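Local coordinates for epidermin biosynthesis protein EpiD (Staphylococcus aureus, PDB 3QJG) that probably acts as an FMN-dependent oxidative decarboxylase that modifies the C-terminal cysteine of the precursor peptide during biosynthesis of the lantibiotic epidermin, at residues L83-N88 with L113-N118; T89-A94 with P127-N132; M119-W124 with F159-V164. One frame throughout, in Å; residues are numbered along the deposited sequence. Where two conformers were deposited one is given.

Interaction 1: residues L83-N88 with L113-N118. With FMN (flavin mononucleotide), chain M.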
loop_
_atom_site.group_PDB
_atom_site.type_symbol
_atom_site.label_atom_id
_atom_site.label_comp_id
_atom_site.label_asym_id
_atom_site.label_seq_id
_atom_site.Cartn_x
_atom_site.Cartn_y
_atom_site.Cartn_z
ATOM N N LEU A 83 14.635 -13.683 29.973
ATOM C CA LEU A 83 14.543 -15.126 29.726
ATOM C C LEU A 83 13.792 -15.410 28.422
ATOM O O LEU A 83 12.599 -15.066 28.308
ATOM C CB LEU A 83 13.829 -15.830 30.894
ATOM C CG LEU A 83 13.998 -17.349 30.870
ATOM C CD1 LEU A 83 13.769 -18.001 32.222
ATOM C CD2 LEU A 83 13.131 -17.991 29.797
ATOM N N PRO A 84 14.476 -16.002 27.429
ATOM C CA PRO A 84 15.927 -16.271 27.299
ATOM C C PRO A 84 16.686 -14.980 27.036
ATOM O O PRO A 84 16.163 -14.111 26.339
ATOM C CB PRO A 84 16.017 -17.121 26.053
ATOM C CG PRO A 84 14.747 -16.741 25.251
ATOM C CD PRO A 84 13.718 -16.448 26.247
ATOM N N ALA A 85 17.934 -14.914 27.494
ATOM C CA ALA A 85 18.752 -13.767 27.377
ATOM C C ALA A 85 19.796 -14.105 26.364
ATOM O O ALA A 85 20.573 -15.027 26.614
ATOM C CB ALA A 85 19.457 -13.412 28.734
ATOM N N THR A 86 19.787 -13.344 25.253
ATOM C CA THR A 86 20.785 -13.397 24.230
ATOM C C THR A 86 22.042 -12.735 24.662
ATOM O O THR A 86 22.032 -11.818 25.528
ATOM C CB THR A 86 20.346 -12.650 22.952
ATOM O OG1 THR A 86 19.949 -11.303 23.269
ATOM C CG2 THR A 86 19.200 -13.385 22.268
ATOM N N SER A 87 23.126 -13.160 24.019
ATOM C CA SER A 87 24.370 -12.476 24.164
ATOM C C SER A 87 24.303 -10.962 23.849
ATOM O O SER A 87 24.897 -10.149 24.590
ATOM C CB SER A 87 25.392 -13.134 23.262
ATOM O OG SER A 87 26.656 -12.709 23.639
ATOM N N ASN A 88 23.584 -10.564 22.776
ATOM C CA ASN A 88 23.453 -9.150 22.434
ATOM C C ASN A 88 22.855 -8.344 23.516
ATOM O O ASN A 88 23.376 -7.260 23.800
ATOM C CB ASN A 88 22.602 -8.987 21.143
ATOM C CG ASN A 88 22.166 -7.590 20.875
ATOM O OD1 ASN A 88 22.953 -6.786 20.457
ATOM N ND2 ASN A 88 20.808 -7.311 20.997
ATOM N N LEU A 113 16.952 -7.103 38.666
ATOM C CA LEU A 113 17.107 -7.756 37.402
ATOM C C LEU A 113 17.903 -9.032 37.443
ATOM O O LEU A 113 19.012 -9.076 38.013
ATOM C CB LEU A 113 17.764 -6.777 36.430
ATOM C CG LEU A 113 18.048 -7.258 34.998
ATOM C CD1 LEU A 113 16.673 -7.144 34.328
ATOM C CD2 LEU A 113 19.156 -6.376 34.404
ATOM N N SER A 114 17.333 -10.062 36.812
ATOM C CA SER A 114 17.886 -11.417 36.769
ATOM C C SER A 114 17.969 -11.791 35.310
ATOM O O SER A 114 16.997 -11.635 34.596
ATOM C CB SER A 114 16.964 -12.436 37.441
ATOM O OG SER A 114 16.912 -12.269 38.830
ATOM N N ILE A 115 19.124 -12.331 34.911
ATOM C CA ILE A 115 19.398 -12.722 33.537
ATOM C C ILE A 115 19.587 -14.248 33.493
ATOM O O ILE A 115 20.312 -14.807 34.319
ATOM C CB ILE A 115 20.657 -11.977 33.010
ATOM C CG1 ILE A 115 20.372 -10.460 32.960
ATOM C CG2 ILE A 115 21.030 -12.501 31.642
ATOM C CD1 ILE A 115 21.590 -9.543 32.640
ATOM N N PHE A 116 18.864 -14.912 32.583
ATOM C CA PHE A 116 18.973 -16.327 32.277
ATOM C C PHE A 116 19.552 -16.496 30.883
ATOM O O PHE A 116 18.824 -16.537 29.902
ATOM C CB PHE A 116 17.606 -16.963 32.360
ATOM C CG PHE A 116 17.006 -16.891 33.712
ATOM C CD1 PHE A 116 17.185 -17.920 34.628
ATOM C CD2 PHE A 116 16.263 -15.784 34.098
ATOM C CE1 PHE A 116 16.610 -17.842 35.890
ATOM C CE2 PHE A 116 15.630 -15.723 35.368
ATOM C CZ PHE A 116 15.819 -16.735 36.261
ATOM N N PRO A 117 20.890 -16.535 30.779
ATOM C CA PRO A 117 21.571 -16.586 29.516
ATOM C C PRO A 117 21.235 -17.808 28.670
ATOM O O PRO A 117 20.981 -18.929 29.198
ATOM C CB PRO A 117 23.051 -16.658 29.897
ATOM C CG PRO A 117 23.173 -16.401 31.350
ATOM C CD PRO A 117 21.799 -16.499 31.950
ATOM N N ASN A 118 21.267 -17.609 27.350
ATOM C CA ASN A 118 20.813 -18.629 26.410
ATOM C C ASN A 118 21.473 -18.412 25.068
ATOM O O ASN A 118 21.159 -17.465 24.361
ATOM C CB ASN A 118 19.294 -18.569 26.303
ATOM C CG ASN A 118 18.697 -19.827 25.647
ATOM O OD1 ASN A 118 18.151 -20.690 26.339
ATOM N ND2 ASN A 118 18.784 -19.916 24.297
HETATM N N1 FMN M . 21.234 -15.344 19.919
HETATM C C2 FMN M . 21.498 -15.672 21.224
HETATM O O2 FMN M . 22.254 -14.966 21.881
HETATM N N3 FMN M . 20.963 -16.790 21.777
HETATM C C4 FMN M . 20.150 -17.609 21.056
HETATM O O4 FMN M . 19.734 -18.588 21.629
HETATM C C4A FMN M . 19.864 -17.319 19.724
HETATM N N5 FMN M . 19.037 -18.111 18.953
HETATM C C5A FMN M . 18.742 -17.743 17.679
HETATM C C6 FMN M . 17.952 -18.569 16.893
HETATM C C7 FMN M . 17.653 -18.199 15.597
HETATM C C7M FMN M . 16.774 -19.036 14.715
HETATM C C8 FMN M . 18.178 -17.006 15.084
HETATM C C8M FMN M . 17.938 -16.572 13.659
HETATM C C9 FMN M . 19.007 -16.211 15.848
HETATM C C9A FMN M . 19.298 -16.570 17.156
HETATM N N10 FMN M . 20.155 -15.771 17.913
HETATM C C10 FMN M . 20.417 -16.152 19.183
HETATM C "C1'" FMN M . 20.786 -14.496 17.417
HETATM C "C2'" FMN M . 20.057 -13.279 17.978
HETATM O "O2'" FMN M . 18.641 -13.395 17.740
HETATM C "C3'" FMN M . 20.703 -12.088 17.370
HETATM O "O3'" FMN M . 22.079 -11.954 17.799
HETATM C "C4'" FMN M . 19.919 -10.814 17.688
HETATM O "O4'" FMN M . 20.620 -9.673 17.220
HETATM C "C5'" FMN M . 19.747 -10.578 19.152
HETATM O "O5'" FMN M . 18.825 -9.510 19.265
HETATM P P FMN M . 18.087 -9.187 20.656
HETATM O O1P FMN M . 17.655 -7.756 20.589
HETATM O O2P FMN M . 19.052 -9.421 21.773
HETATM O O3P FMN M . 16.808 -9.870 20.905
#
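A85 and F116 pair two neighbouring parallel strands, 79-85 at its C-terminal end and 113-120: A85 N donates to F116 O at 3.0 Å, approaching from above the carbonyl plane. A85 O then receives a bent and weak bond from N118 N and a C-H contact from P117 CA. The chain turns a corner at L83 and P84, which a cis peptide bond joins.

Apolar contacts flank this ladder. L83 lays CD1 over one face of the F116 ring, 4.0 Å from its centroid, in a CH-pi contact offset toward the rim. A85 CB presses on I115 CG2 at 3.4 Å, tighter than usual for carbons, and P84 CB meets N118 CB at 3.6 Å.

At the cofactor, N118 grips the pyrimidine edge twice: its backbone O accepts from FMN N3 in a nearly straight bond (2.7 Å, 167°), and its ND2 donates to FMN O4. The amide is kept in this orientation by A165 N and the N17 side chain, both bonded to OD1. S87 N donates to FMN O2 at 2.9 Å. T86 OG1, set between the backbone N and the carbonyl carbon (chi1 54°), caps the helix by accepting from T89 N and reaches FMN O2P at 2.6 Å; N88 ND2 gives the same oxygen a nearly linear bond (2.9 Å, 172°). The run P84-T89 is consistent with the PASANT motif of flavin-containing cysteine decarboxylases.

A backbone acceptor for N3, a backbone donor for O2 and a side-chain donor for O4 thus match the flavin edge, and the helix start would favour the phosphate charge.

Interaction 2: residues T89-A94 with P127-N132. With FMN (flavin mononucleotide), chain M.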
loop_
_atom_site.group_PDB
_atom_site.type_symbol
_atom_site.label_atom_id
_atom_site.label_comp_id
_atom_site.label_asym_id
_atom_site.label_seq_id
_atom_site.Cartn_x
_atom_site.Cartn_y
_atom_site.Cartn_z
ATOM N N THR A 89 21.667 -8.778 24.026
ATOM C CA THR A 89 21.050 -8.078 25.091
ATOM C C THR A 89 21.964 -7.989 26.354
ATOM O O THR A 89 22.112 -6.913 26.922
ATOM C CB THR A 89 19.667 -8.645 25.385
ATOM O OG1 THR A 89 18.770 -8.304 24.312
ATOM C CG2 THR A 89 19.117 -8.145 26.707
ATOM N N ILE A 90 22.658 -9.057 26.732
ATOM C CA ILE A 90 23.525 -9.020 27.933
ATOM C C ILE A 90 24.632 -7.933 27.750
ATOM O O ILE A 90 24.904 -7.089 28.651
ATOM C CB ILE A 90 24.080 -10.454 28.229
ATOM C CG1 ILE A 90 22.994 -11.308 28.866
ATOM C CG2 ILE A 90 25.388 -10.475 29.094
ATOM C CD1 ILE A 90 23.257 -12.798 28.821
ATOM N N ASN A 91 25.210 -7.933 26.557
ATOM C CA ASN A 91 26.323 -7.057 26.250
ATOM C C ASN A 91 25.855 -5.571 26.051
ATOM O O ASN A 91 26.588 -4.600 26.366
ATOM C CB ASN A 91 27.068 -7.567 25.042
ATOM C CG ASN A 91 27.730 -8.872 25.278
ATOM O OD1 ASN A 91 28.302 -9.116 26.359
ATOM N ND2 ASN A 91 27.646 -9.762 24.296
ATOM N N LYS A 92 24.665 -5.398 25.519
ATOM C CA LYS A 92 24.077 -4.065 25.453
ATOM C C LYS A 92 23.809 -3.564 26.900
ATOM O O LYS A 92 24.145 -2.412 27.239
ATOM C CB LYS A 92 22.798 -4.030 24.623
ATOM C CG LYS A 92 22.951 -4.172 23.090
ATOM C CD LYS A 92 22.129 -3.219 22.334
ATOM C CE LYS A 92 21.941 -3.407 20.852
ATOM N NZ LYS A 92 20.518 -2.928 20.470
ATOM N N ILE A 93 23.157 -4.395 27.724
ATOM C CA ILE A 93 22.955 -4.040 29.115
ATOM C C ILE A 93 24.267 -3.762 29.869
ATOM O O ILE A 93 24.346 -2.772 30.563
ATOM C CB ILE A 93 22.143 -5.031 29.885
ATOM C CG1 ILE A 93 20.727 -5.159 29.275
ATOM C CG2 ILE A 93 21.995 -4.533 31.296
ATOM C CD1 ILE A 93 20.009 -6.368 29.716
ATOM N N ALA A 94 25.298 -4.603 29.686
ATOM C CA ALA A 94 26.530 -4.394 30.393
ATOM C C ALA A 94 26.948 -2.963 30.122
ATOM O O ALA A 94 27.470 -2.334 31.023
ATOM C CB ALA A 94 27.627 -5.411 29.970
ATOM N N PRO A 127 35.251 -13.722 25.225
ATOM C CA PRO A 127 35.719 -12.968 26.407
ATOM C C PRO A 127 35.009 -11.660 26.665
ATOM O O PRO A 127 35.045 -11.171 27.797
ATOM C CB PRO A 127 37.185 -12.657 26.133
ATOM C CG PRO A 127 37.525 -13.237 24.798
ATOM C CD PRO A 127 36.258 -13.805 24.157
ATOM N N VAL A 128 34.404 -11.090 25.625
ATOM C CA VAL A 128 33.670 -9.876 25.765
ATOM C C VAL A 128 32.465 -10.220 26.571
ATOM O O VAL A 128 32.231 -9.580 27.585
ATOM C CB VAL A 128 33.303 -9.278 24.412
ATOM C CG1 VAL A 128 32.481 -8.033 24.624
ATOM C CG2 VAL A 128 34.734 -8.917 23.643
ATOM N N THR A 129 31.737 -11.267 26.162
ATOM C CA THR A 129 30.544 -11.679 26.903
ATOM C C THR A 129 30.930 -12.045 28.347
ATOM O O THR A 129 30.246 -11.687 29.296
ATOM C CB THR A 129 29.812 -12.832 26.219
ATOM O OG1 THR A 129 29.540 -12.471 24.872
ATOM C CG2 THR A 129 28.470 -13.139 26.932
ATOM N N GLN A 130 32.070 -12.711 28.518
ATOM C CA GLN A 130 32.491 -13.077 29.878
ATOM C C GLN A 130 32.850 -11.861 30.706
ATOM O O GLN A 130 32.711 -11.891 31.891
ATOM C CB GLN A 130 33.715 -14.026 29.870
ATOM C CG GLN A 130 33.430 -15.468 29.499
ATOM C CD GLN A 130 34.712 -16.205 29.138
ATOM O OE1 GLN A 130 35.754 -15.582 28.874
ATOM N NE2 GLN A 130 34.653 -17.529 29.135
ATOM N N ASN A 131 33.408 -10.820 30.108
ATOM C CA ASN A 131 33.755 -9.612 30.875
ATOM C C ASN A 131 32.474 -8.858 31.355
ATOM O O ASN A 131 32.418 -8.285 32.446
ATOM C CB ASN A 131 34.486 -8.656 29.995
ATOM C CG ASN A 131 35.841 -9.142 29.615
ATOM O OD1 ASN A 131 36.354 -10.100 30.181
ATOM N ND2 ASN A 131 36.443 -8.487 28.661
ATOM N N ASN A 132 31.498 -8.823 30.459
ATOM C CA ASN A 132 30.229 -8.158 30.701
ATOM C C ASN A 132 29.387 -8.837 31.736
ATOM O O ASN A 132 28.738 -8.170 32.533
ATOM C CB ASN A 132 29.485 -7.975 29.370
ATOM C CG ASN A 132 30.025 -6.816 28.558
ATOM O OD1 ASN A 132 30.715 -5.973 29.097
ATOM N ND2 ASN A 132 29.696 -6.754 27.255
HETATM N N1 FMN M . 21.234 -15.344 19.919
HETATM C C2 FMN M . 21.498 -15.672 21.224
HETATM O O2 FMN M . 22.254 -14.966 21.881
HETATM N N3 FMN M . 20.963 -16.790 21.777
HETATM C C4 FMN M . 20.150 -17.609 21.056
HETATM O O4 FMN M . 19.734 -18.588 21.629
HETATM C C4A FMN M . 19.864 -17.319 19.724
HETATM N N5 FMN M . 19.037 -18.111 18.953
HETATM C C5A FMN M . 18.742 -17.743 17.679
HETATM C C6 FMN M . 17.952 -18.569 16.893
HETATM C C7 FMN M . 17.653 -18.199 15.597
HETATM C C7M FMN M . 16.774 -19.036 14.715
HETATM C C8 FMN M . 18.178 -17.006 15.084
HETATM C C8M FMN M . 17.938 -16.572 13.659
HETATM C C9 FMN M . 19.007 -16.211 15.848
HETATM C C9A FMN M . 19.298 -16.570 17.156
HETATM N N10 FMN M . 20.155 -15.771 17.913
HETATM C C10 FMN M . 20.417 -16.152 19.183
HETATM C "C1'" FMN M . 20.786 -14.496 17.417
HETATM C "C2'" FMN M . 20.057 -13.279 17.978
HETATM O "O2'" FMN M . 18.641 -13.395 17.740
HETATM C "C3'" FMN M . 20.703 -12.088 17.370
HETATM O "O3'" FMN M . 22.079 -11.954 17.799
HETATM C "C4'" FMN M . 19.919 -10.814 17.688
HETATM O "O4'" FMN M . 20.620 -9.673 17.220
HETATM C "C5'" FMN M . 19.747 -10.578 19.152
HETATM O "O5'" FMN M . 18.825 -9.510 19.265
HETATM P P FMN M . 18.087 -9.187 20.656
HETATM O O1P FMN M . 17.655 -7.756 20.589
HETATM O O2P FMN M . 19.052 -9.421 21.773
HETATM O O3P FMN M . 16.808 -9.870 20.905
#
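T129 comes across N91 at about a right angle, and its OG1 lies 3.4 Å from N91 ND2. The hydroxyl has stronger partners nearby: it is hydrogen-bonded to S87 OG and M123 O, which pins the start of helix 127-138 to the flavin-binding turn. N91 ND2, for its part, donates to G96 O of the second subunit.

The helices meet with axes 9.4 Å apart at 53°. Helix 87-94 follows strand 79-85, and helix 127-138 comes after the neighbouring parallel strand 113-120 and the short helix 121-124, as expected of the Rossmann-like fold of flavin-containing cysteine decarboxylases. I90 points into the seam and continues it onto I133 and L136, while one residue earlier T89 OG1 donates to FMN O2P at 2.8 Å.

N132, three residues beyond T129, carries the direct polar link. Its CG is anti to the carbonyl carbon (chi1 -78°), and its ND2 donates to N91 OD1 at 2.9 Å. The acceptor lies nearly in the amide plane of N132, but the donor stands above the carbonyl plane of N91, the two amides being turned 54° apart. N132 also faces A94 CB, although the spacing there is too short in the model to be trusted.

Interaction 3: residues M119-W124 with F159-V164. With FMN (flavin mononucleotide), chain M.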
loop_
_atom_site.group_PDB
_atom_site.type_symbol
_atom_site.label_atom_id
_atom_site.label_comp_id
_atom_site.label_asym_id
_atom_site.label_seq_id
_atom_site.Cartn_x
_atom_site.Cartn_y
_atom_site.Cartn_z
ATOM N N MET A 119 22.465 -19.229 24.736
ATOM C CA MET A 119 23.242 -18.931 23.562
ATOM C C MET A 119 24.244 -20.014 23.273
ATOM O O MET A 119 24.604 -20.785 24.158
ATOM C CB MET A 119 23.950 -17.611 23.775
ATOM C CG MET A 119 24.995 -17.662 24.904
ATOM S SD MET A 119 25.726 -16.059 25.275
ATOM C CE MET A 119 24.419 -15.335 26.190
ATOM N N ASN A 120 24.683 -20.097 22.026
ATOM C CA ASN A 120 25.749 -21.024 21.661
ATOM C C ASN A 120 26.942 -20.836 22.573
ATOM O O ASN A 120 27.280 -19.717 22.931
ATOM C CB ASN A 120 26.197 -20.790 20.223
ATOM C CG ASN A 120 27.140 -21.830 19.752
ATOM O OD1 ASN A 120 28.352 -21.622 19.771
ATOM N ND2 ASN A 120 26.608 -22.979 19.351
ATOM N N LEU A 121 27.568 -21.929 22.968
ATOM C CA LEU A 121 28.788 -21.852 23.783
ATOM C C LEU A 121 29.860 -20.863 23.267
ATOM O O LEU A 121 30.550 -20.240 24.067
ATOM C CB LEU A 121 29.424 -23.226 23.865
ATOM C CG LEU A 121 30.595 -23.368 24.816
ATOM C CD1 LEU A 121 30.169 -22.910 26.183
ATOM C CD2 LEU A 121 31.008 -24.835 24.817
ATOM N N ARG A 122 30.006 -20.719 21.948
ATOM C CA ARG A 122 31.035 -19.818 21.381
ATOM C C ARG A 122 30.772 -18.401 21.783
ATOM O O ARG A 122 31.710 -17.614 21.953
ATOM C CB ARG A 122 31.030 -19.845 19.844
ATOM C CG ARG A 122 31.410 -21.159 19.278
ATOM C CD ARG A 122 30.982 -21.312 17.837
ATOM N NE ARG A 122 31.704 -22.464 17.315
ATOM C CZ ARG A 122 31.178 -23.635 16.963
ATOM N NH1 ARG A 122 29.868 -23.851 17.008
ATOM N NH2 ARG A 122 31.995 -24.600 16.539
ATOM N N MET A 123 29.491 -18.071 21.917
ATOM C CA MET A 123 29.125 -16.731 22.255
ATOM C C MET A 123 29.263 -16.534 23.756
ATOM O O MET A 123 29.654 -15.467 24.202
ATOM C CB MET A 123 27.718 -16.441 21.774
ATOM C CG MET A 123 27.467 -16.742 20.276
ATOM S SD MET A 123 25.685 -16.823 19.973
ATOM C CE MET A 123 25.375 -15.114 19.546
ATOM N N TRP A 124 28.941 -17.578 24.527
ATOM C CA TRP A 124 29.082 -17.575 25.999
ATOM C C TRP A 124 30.540 -17.406 26.366
ATOM O O TRP A 124 30.884 -16.728 27.327
ATOM C CB TRP A 124 28.556 -18.893 26.607
ATOM C CG TRP A 124 28.536 -18.946 28.142
ATOM C CD1 TRP A 124 29.087 -19.927 28.950
ATOM C CD2 TRP A 124 27.912 -18.009 29.034
ATOM N NE1 TRP A 124 28.884 -19.631 30.275
ATOM C CE2 TRP A 124 28.160 -18.471 30.367
ATOM C CE3 TRP A 124 27.203 -16.818 28.849
ATOM C CZ2 TRP A 124 27.710 -17.784 31.502
ATOM C CZ3 TRP A 124 26.734 -16.123 29.989
ATOM C CH2 TRP A 124 27.008 -16.616 31.310
ATOM N N PHE A 159 25.180 -31.471 16.213
ATOM C CA PHE A 159 25.240 -31.319 17.660
ATOM C C PHE A 159 25.830 -29.962 18.012
ATOM O O PHE A 159 26.884 -29.589 17.501
ATOM C CB PHE A 159 26.060 -32.444 18.301
ATOM C CG PHE A 159 25.269 -33.710 18.504
ATOM C CD1 PHE A 159 24.329 -33.790 19.516
ATOM C CD2 PHE A 159 25.449 -34.805 17.679
ATOM C CE1 PHE A 159 23.592 -34.956 19.714
ATOM C CE2 PHE A 159 24.716 -35.965 17.870
ATOM C CZ PHE A 159 23.780 -36.042 18.881
ATOM N N LYS A 160 25.134 -29.239 18.881
ATOM C CA LYS A 160 25.578 -27.927 19.373
ATOM C C LYS A 160 25.672 -27.845 20.898
ATOM O O LYS A 160 24.933 -28.505 21.623
ATOM C CB LYS A 160 24.633 -26.830 18.866
ATOM C CG LYS A 160 24.646 -26.707 17.332
ATOM C CD LYS A 160 23.893 -25.507 16.859
ATOM C CE LYS A 160 24.019 -25.314 15.316
ATOM N NZ LYS A 160 23.067 -24.252 14.826
ATOM N N LYS A 161 26.574 -26.991 21.355
ATOM C CA LYS A 161 26.810 -26.744 22.771
ATOM C C LYS A 161 26.206 -25.380 23.091
ATOM O O LYS A 161 26.388 -24.430 22.363
ATOM C CB LYS A 161 28.328 -26.760 23.078
ATOM C CG LYS A 161 29.016 -28.074 22.770
ATOM C CD LYS A 161 30.537 -28.062 23.163
ATOM C CE LYS A 161 31.168 -29.463 23.318
ATOM N NZ LYS A 161 32.034 -29.854 22.156
ATOM N N ASN A 162 25.474 -25.303 24.188
ATOM C CA ASN A 162 24.690 -24.130 24.510
ATOM C C ASN A 162 24.733 -23.945 25.998
ATOM O O ASN A 162 24.859 -24.945 26.735
ATOM C CB ASN A 162 23.227 -24.398 24.162
ATOM C CG ASN A 162 22.936 -24.298 22.683
ATOM O OD1 ASN A 162 22.587 -25.292 22.058
ATOM N ND2 ASN A 162 23.074 -23.083 22.110
ATOM N N VAL A 163 24.670 -22.689 26.432
ATOM C CA VAL A 163 24.116 -22.367 27.727
ATOM C C VAL A 163 22.616 -22.139 27.489
ATOM O O VAL A 163 22.238 -21.479 26.541
ATOM C CB VAL A 163 24.785 -21.135 28.353
ATOM C CG1 VAL A 163 24.354 -19.827 27.687
ATOM C CG2 VAL A 163 24.495 -21.087 29.787
ATOM N N VAL A 164 21.773 -22.677 28.348
ATOM C CA VAL A 164 20.328 -22.670 28.107
ATOM C C VAL A 164 19.501 -22.158 29.296
ATOM O O VAL A 164 19.932 -22.215 30.439
ATOM C CB VAL A 164 19.918 -24.130 27.751
ATOM C CG1 VAL A 164 18.445 -24.254 27.715
ATOM C CG2 VAL A 164 20.525 -24.529 26.400
HETATM N N1 FMN M . 21.234 -15.344 19.919
HETATM C C2 FMN M . 21.498 -15.672 21.224
HETATM O O2 FMN M . 22.254 -14.966 21.881
HETATM N N3 FMN M . 20.963 -16.790 21.777
HETATM C C4 FMN M . 20.150 -17.609 21.056
HETATM O O4 FMN M . 19.734 -18.588 21.629
HETATM C C4A FMN M . 19.864 -17.319 19.724
HETATM N N5 FMN M . 19.037 -18.111 18.953
HETATM C C5A FMN M . 18.742 -17.743 17.679
HETATM C C6 FMN M . 17.952 -18.569 16.893
HETATM C C7 FMN M . 17.653 -18.199 15.597
HETATM C C7M FMN M . 16.774 -19.036 14.715
HETATM C C8 FMN M . 18.178 -17.006 15.084
HETATM C C8M FMN M . 17.938 -16.572 13.659
HETATM C C9 FMN M . 19.007 -16.211 15.848
HETATM C C9A FMN M . 19.298 -16.570 17.156
HETATM N N10 FMN M . 20.155 -15.771 17.913
HETATM C C10 FMN M . 20.417 -16.152 19.183
HETATM C "C1'" FMN M . 20.786 -14.496 17.417
HETATM C "C2'" FMN M . 20.057 -13.279 17.978
HETATM O "O2'" FMN M . 18.641 -13.395 17.740
HETATM C "C3'" FMN M . 20.703 -12.088 17.370
HETATM O "O3'" FMN M . 22.079 -11.954 17.799
HETATM C "C4'" FMN M . 19.919 -10.814 17.688
HETATM O "O4'" FMN M . 20.620 -9.673 17.220
HETATM C "C5'" FMN M . 19.747 -10.578 19.152
HETATM O "O5'" FMN M . 18.825 -9.510 19.265
HETATM P P FMN M . 18.087 -9.187 20.656
HETATM O O1P FMN M . 17.655 -7.756 20.589
HETATM O O2P FMN M . 19.052 -9.421 21.773
HETATM O O3P FMN M . 16.808 -9.870 20.905
HETATM O O HOH W 1 23.643 -22.942 19.243
HETATM O O HOH W 2 27.823 -25.562 19.208
#
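L121 crosses K161 obliquely, its CD2 resting on the aliphatic part of the lysine, 3.7 Å from K161 CD. In the backbone, L121 N donates to K161 O at 2.8 Å in an almost straight bond, with the donor above the carbonyl plane.

The antiparallel pairing is completed by M119 and V163, whose backbones exchange two bonds, M119 N to V163 O at 2.9 Å and V163 N to M119 O at 3.0 Å. M119 O also takes a weak bond from N162 ND2. The side chains of M119 and V163 lie side by side, and in the conformer given V163 CG1 sits over one face of the W124 ring, toward its rim.

N120 ends the strand and caps the short helix. Its CG stands anti to the backbone N (chi1 -172°), and OD1 accepts from R122 N at 2.9 Å, while N120 O accepts from both M123 N and W124 N. ND2 faces two waters: one bridges to N162 ND2, the other to K161 N.

M119 CA lies 3.6 Å from FMN N3, and M123 CE approaches FMN O2. Running from P117 to W124, this strand-to-helix turn matches the PxMNxxMW signature of flavin-containing cysteine decarboxylases, set here beside the isoalloxazine.

How the interactions relate
From the N terminus, strand 79-85 turns at its end into helix 87-94, and the chain then returns through helix 101-107 to strand 113-120. Interaction 1 closes that loop. Interaction 2 opens within it, from helix 87-94, and closes later on helix 127-138, so the two cross. Interaction 3 starts only after interaction 1 has closed, crosses interaction 2, and ends when strand 158-163 comes back antiparallel to strand 113-120. Physical bridges follow the same route: I90 packs on I115 and A85 to join interactions 1 and 2, P117 reaches W124, and I90 touches M119. Together they tie sheet, flanking helices and the antiparallel extension around one FMN and against the second subunit.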